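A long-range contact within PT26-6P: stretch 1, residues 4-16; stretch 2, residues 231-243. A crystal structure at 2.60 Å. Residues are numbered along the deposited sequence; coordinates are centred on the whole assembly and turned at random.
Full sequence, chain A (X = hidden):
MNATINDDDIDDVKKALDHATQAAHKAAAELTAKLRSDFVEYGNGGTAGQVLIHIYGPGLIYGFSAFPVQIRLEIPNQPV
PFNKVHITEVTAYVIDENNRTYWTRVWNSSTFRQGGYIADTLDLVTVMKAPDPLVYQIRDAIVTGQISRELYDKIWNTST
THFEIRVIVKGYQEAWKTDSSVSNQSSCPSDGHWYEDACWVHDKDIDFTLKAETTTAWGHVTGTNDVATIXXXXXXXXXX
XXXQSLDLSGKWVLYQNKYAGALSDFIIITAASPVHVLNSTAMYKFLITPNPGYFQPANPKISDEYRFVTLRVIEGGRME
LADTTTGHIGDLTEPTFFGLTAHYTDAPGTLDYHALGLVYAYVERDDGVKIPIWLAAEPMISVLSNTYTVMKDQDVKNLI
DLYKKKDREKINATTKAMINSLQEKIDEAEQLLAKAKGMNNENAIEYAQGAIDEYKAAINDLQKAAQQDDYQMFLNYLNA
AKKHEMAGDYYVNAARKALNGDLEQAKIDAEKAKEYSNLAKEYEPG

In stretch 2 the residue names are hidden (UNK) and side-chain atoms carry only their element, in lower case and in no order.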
# COMPACT_ATOMS: atom_id res chain seq x y z
N THR A 4 -22.61 -20.65 -17.26
CA THR A 4 -23.91 -20.63 -16.65
C THR A 4 -23.98 -21.44 -15.35
O THR A 4 -24.56 -20.98 -14.36
CB THR A 4 -24.96 -21.05 -17.68
OG1 THR A 4 -26.26 -20.97 -17.10
CG2 THR A 4 -24.67 -22.47 -18.21
N ILE A 5 -23.37 -22.62 -15.33
CA ILE A 5 -23.35 -23.41 -14.10
C ILE A 5 -22.16 -23.12 -13.19
O ILE A 5 -22.31 -23.04 -11.98
CB ILE A 5 -23.39 -24.91 -14.42
CG1 ILE A 5 -24.68 -25.23 -15.16
CG2 ILE A 5 -23.25 -25.76 -13.15
CD1 ILE A 5 -24.84 -26.68 -15.46
N ASN A 6 -20.98 -22.95 -13.80
CA ASN A 6 -19.72 -22.75 -13.08
C ASN A 6 -19.30 -21.31 -12.90
O ASN A 6 -18.47 -20.99 -12.06
CB ASN A 6 -18.60 -23.47 -13.81
CG ASN A 6 -18.49 -24.91 -13.40
OD1 ASN A 6 -19.48 -25.65 -13.36
ND2 ASN A 6 -17.27 -25.33 -13.07
N ASP A 7 -19.85 -20.43 -13.73
CA ASP A 7 -19.47 -19.03 -13.71
C ASP A 7 -17.99 -18.85 -14.04
O ASP A 7 -17.31 -18.03 -13.46
CB ASP A 7 -19.81 -18.44 -12.35
CG ASP A 7 -21.21 -18.81 -11.91
OD1 ASP A 7 -22.19 -18.28 -12.49
OD2 ASP A 7 -21.35 -19.63 -10.98
N ASP A 8 -17.51 -19.62 -15.02
CA ASP A 8 -16.17 -19.45 -15.55
C ASP A 8 -16.03 -18.15 -16.34
O ASP A 8 -14.96 -17.84 -16.84
CB ASP A 8 -15.80 -20.63 -16.45
CG ASP A 8 -15.53 -21.89 -15.66
OD1 ASP A 8 -14.71 -21.82 -14.71
OD2 ASP A 8 -16.11 -22.97 -15.98
N ASP A 9 -17.11 -17.40 -16.47
CA ASP A 9 -17.03 -16.12 -17.17
C ASP A 9 -16.74 -14.98 -16.20
O ASP A 9 -16.48 -13.86 -16.62
CB ASP A 9 -18.29 -15.84 -17.99
CG ASP A 9 -19.58 -15.86 -17.15
OD1 ASP A 9 -20.47 -15.05 -17.45
OD2 ASP A 9 -19.72 -16.68 -16.22
N ILE A 10 -16.79 -15.28 -14.91
CA ILE A 10 -16.49 -14.26 -13.91
C ILE A 10 -14.99 -14.00 -13.88
O ILE A 10 -14.18 -14.91 -13.67
CB ILE A 10 -16.98 -14.67 -12.50
CG1 ILE A 10 -18.50 -14.86 -12.53
CG2 ILE A 10 -16.56 -13.63 -11.48
CD1 ILE A 10 -19.11 -15.27 -11.22
N ASP A 11 -14.62 -12.75 -14.08
CA ASP A 11 -13.22 -12.40 -14.18
C ASP A 11 -12.42 -12.78 -12.94
O ASP A 11 -11.26 -13.15 -13.03
CB ASP A 11 -13.07 -10.93 -14.50
CG ASP A 11 -12.13 -10.71 -15.62
OD1 ASP A 11 -10.91 -10.68 -15.34
OD2 ASP A 11 -12.60 -10.64 -16.79
N ASP A 12 -13.06 -12.69 -11.79
CA ASP A 12 -12.42 -13.08 -10.55
C ASP A 12 -12.09 -14.56 -10.59
O ASP A 12 -11.05 -14.97 -10.11
CB ASP A 12 -13.33 -12.77 -9.37
CG ASP A 12 -13.67 -11.29 -9.27
OD1 ASP A 12 -14.85 -10.97 -9.03
OD2 ASP A 12 -12.74 -10.46 -9.41
N VAL A 13 -12.97 -15.36 -11.18
CA VAL A 13 -12.77 -16.79 -11.22
C VAL A 13 -11.58 -17.12 -12.12
O VAL A 13 -10.83 -18.06 -11.84
CB VAL A 13 -14.04 -17.55 -11.70
CG1 VAL A 13 -13.77 -19.03 -11.88
CG2 VAL A 13 -15.19 -17.34 -10.72
N LYS A 14 -11.40 -16.35 -13.18
CA LYS A 14 -10.30 -16.60 -14.11
C LYS A 14 -8.97 -16.22 -13.51
O LYS A 14 -7.94 -16.38 -14.14
CB LYS A 14 -10.49 -15.84 -15.41
CG LYS A 14 -11.72 -16.22 -16.21
CD LYS A 14 -11.71 -15.46 -17.51
CE LYS A 14 -13.04 -14.78 -17.78
NZ LYS A 14 -12.85 -13.33 -18.18
N LYS A 15 -8.97 -15.70 -12.29
CA LYS A 15 -7.70 -15.29 -11.69
C LYS A 15 -7.26 -16.23 -10.59
O LYS A 15 -6.16 -16.12 -10.06
CB LYS A 15 -7.78 -13.85 -11.19
CG LYS A 15 -7.98 -12.85 -12.31
CD LYS A 15 -8.15 -11.44 -11.78
CE LYS A 15 -8.97 -10.58 -12.75
NZ LYS A 15 -9.34 -9.26 -12.17
N ALA A 16 -8.15 -17.16 -10.23
CA ALA A 16 -7.83 -18.17 -9.24
C ALA A 16 -6.48 -18.77 -9.57
O ALA A 16 -6.01 -18.67 -10.70
CB ALA A 16 -8.88 -19.24 -9.24
N UNK A 231 -1.95 -5.22 -11.06
CA UNK A 231 -2.83 -5.54 -12.18
C UNK A 231 -3.57 -6.83 -11.89
O UNK A 231 -2.95 -7.87 -11.66
o UNK A 231 -1.96 -3.32 -13.77
o UNK A 231 -0.21 -4.51 -14.44
c UNK A 231 -2.04 -5.70 -13.48
c UNK A 231 -1.36 -4.42 -13.93
N UNK A 232 -4.90 -6.78 -11.90
CA UNK A 232 -5.69 -7.99 -11.70
C UNK A 232 -5.92 -8.38 -10.25
O UNK A 232 -6.63 -9.35 -9.98
N UNK A 233 -5.32 -7.64 -9.30
CA UNK A 233 -5.61 -7.86 -7.89
C UNK A 233 -7.10 -7.75 -7.64
O UNK A 233 -7.77 -6.99 -8.31
N UNK A 234 -7.62 -8.50 -6.67
CA UNK A 234 -9.07 -8.57 -6.50
C UNK A 234 -9.63 -7.69 -5.38
O UNK A 234 -8.91 -7.26 -4.49
c UNK A 234 -9.54 -10.02 -6.30
c UNK A 234 -10.90 -10.26 -6.95
se UNK A 234 -11.80 -11.84 -6.36
c UNK A 234 -11.99 -11.37 -4.49
N UNK A 235 -10.94 -7.45 -5.45
CA UNK A 235 -11.70 -6.77 -4.41
C UNK A 235 -12.81 -7.69 -3.91
O UNK A 235 -13.39 -8.44 -4.70
c UNK A 235 -10.74 -3.83 -4.26
c UNK A 235 -11.38 -4.50 -5.48
c UNK A 235 -12.06 -3.47 -6.40
c UNK A 235 -12.37 -5.53 -4.97
N UNK A 236 -13.12 -7.61 -2.62
CA UNK A 236 -14.28 -8.29 -2.08
C UNK A 236 -14.22 -9.80 -2.11
O UNK A 236 -13.19 -10.41 -1.85
N UNK A 237 -15.34 -10.43 -2.42
CA UNK A 237 -15.46 -11.86 -2.30
C UNK A 237 -16.28 -12.38 -3.45
O UNK A 237 -17.20 -11.71 -3.90
c UNK A 237 -16.17 -12.20 -1.00
o UNK A 237 -16.45 -13.58 -0.90
N UNK A 238 -15.95 -13.57 -3.93
CA UNK A 238 -16.84 -14.23 -4.86
C UNK A 238 -18.20 -14.42 -4.17
O UNK A 238 -18.29 -14.46 -2.95
c UNK A 238 -16.25 -15.58 -5.28
c UNK A 238 -15.72 -15.05 -7.71
c UNK A 238 -15.16 -15.52 -6.35
c UNK A 238 -14.48 -16.87 -6.46
N UNK A 239 -19.27 -14.53 -4.96
CA UNK A 239 -20.58 -14.83 -4.38
C UNK A 239 -20.57 -16.09 -3.52
O UNK A 239 -19.80 -17.00 -3.76
c UNK A 239 -19.35 -14.23 -6.40
c UNK A 239 -20.83 -14.10 -6.65
c UNK A 239 -21.45 -15.02 -5.63
N UNK A 240 -21.46 -16.16 -2.54
CA UNK A 240 -21.45 -17.27 -1.57
C UNK A 240 -21.61 -18.66 -2.19
O UNK A 240 -21.26 -19.66 -1.56
c UNK A 240 -22.24 -15.82 0.32
c UNK A 240 -22.51 -17.09 -0.45
c UNK A 240 -25.02 -16.98 -0.02
c UNK A 240 -23.92 -17.13 -1.04
N UNK A 241 -22.14 -18.75 -3.40
CA UNK A 241 -22.30 -20.07 -4.00
C UNK A 241 -20.96 -20.80 -4.09
O UNK A 241 -20.93 -22.03 -4.13
c UNK A 241 -22.25 -20.37 -7.71
c UNK A 241 -22.99 -20.04 -5.37
n UNK A 241 -20.87 -21.94 -9.02
c UNK A 241 -22.14 -19.50 -6.48
c UNK A 241 -20.88 -20.66 -8.27
N UNK A 242 -19.86 -20.06 -4.09
CA UNK A 242 -18.55 -20.65 -4.33
C UNK A 242 -18.01 -21.37 -3.12
O UNK A 242 -16.90 -21.87 -3.14
c UNK A 242 -17.56 -19.61 -4.84
c UNK A 242 -17.27 -19.99 -7.30
c UNK A 242 -17.78 -19.21 -6.27
c UNK A 242 -17.48 -19.62 -8.63
c UNK A 242 -18.20 -18.48 -8.93
c UNK A 242 -18.71 -17.71 -7.90
c UNK A 242 -18.50 -18.08 -6.58
N UNK A 243 -18.81 -21.44 -2.06
CA UNK A 243 -18.44 -22.17 -0.86
C UNK A 243 -18.53 -23.68 -1.08
O UNK A 243 -17.74 -24.43 -0.52
c UNK A 243 -19.93 -20.34 2.27
c UNK A 243 -19.33 -21.77 0.31
c UNK A 243 -18.91 -20.58 1.16
c UNK A 243 -17.51 -20.81 1.74

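Position 231 carries two carbons, the second bearing two oxygens: a short carboxylate, so Asp231. It stays out of reach of stretch 1, and its exposed setting suits a charged group.

Position 232 has no side-chain atoms and is Gly232. With phi at 84° and psi at -4°, a CB would be jammed against the carbonyl O of the residue before, and this alone calls for glycine. Its own O lies 3.1 Å from Lys15 CD and accepts a weak hydrogen bond from Lys15 NZ at 3.5 Å. Position 233 is also bare, hence Gly233; here the backbone angles are ordinary and a CB would meet nothing of stretch 1.

At 234 an unbranched chain runs through two carbons, a selenium and a last carbon. Only selenomethionine fits, so this is Met234 in its selenium form. Its CA-to-CB bond points toward stretch 1, and its second carbon, CG, sits 3.1 Å from Asp12 OD2, a close approach without a hydrogen bond. A long, flexible chain can fill such a buried place.

Position 235 shows four carbons forked at the second, which gives Leu235; its CA-to-CB bond points sideways and it makes no contact with stretch 1, so this contact sets no demand on it. Position 236 has no side chain and is Gly236, whose positive phi of 66° favours glycine. Position 237 holds one carbon and one oxygen, the mark of serine. The CA-to-CB bond of Ser237 points away from stretch 1, and its OG donates a 2.9 Å hydrogen bond to the O of position 238, which helps a hydroxyl to be buried.

At 238 four carbons again fork at the second, giving Leu238. Its CA-to-CB bond points sideways, but the end comes nearer, and CD2 lies 3.7 Å from Asp12 CB, 3.8 Å from Val13 CG2 and 4.1 Å from Ile10 CG2. A branched apolar tip suits this pocket.

Three carbons at 239 close a ring onto the backbone N: Pro239, whose phi of -55° is one the ring allows. Its O accepts a hydrogen bond from the N of position 242 as a 3-10 segment begins. At 240, four carbons fork at the first, with one arm two carbons long, so this is Ile240, out of reach of stretch 1 and free of its demands.

At 241 four carbons in a row end in a nitrogen, the mark of lysine, so this is Lys241. A buried amine needs acidic or carbonyl partners, and NZ finds both: a salt bridge to Asp7 OD2 at 3.1 Å and a weak hydrogen bond to Ile5 O at 3.5 Å.

At 242 one carbon leads to a six-carbon ring without oxygen, hence Phe242. Its CZ approaches Val13 CG2 at 3.7 Å and Ile10 CD1 at 4.0 Å; the flat ring offers its edge to Ile10 CD1 and Asp7 CB. Position 243, four carbons forked at the second, is Leu243, exposed and likewise unconstrained by stretch 1.

The contact thus joins an apolar cluster of Ile10, Val13, Leu238 and Phe242 to the Asp7–Lys241 salt bridge, while the weak Lys15–Gly232 bond adds a polar link near the other end.

Stretch 2 231-243: DGGMLGSLPIKFL
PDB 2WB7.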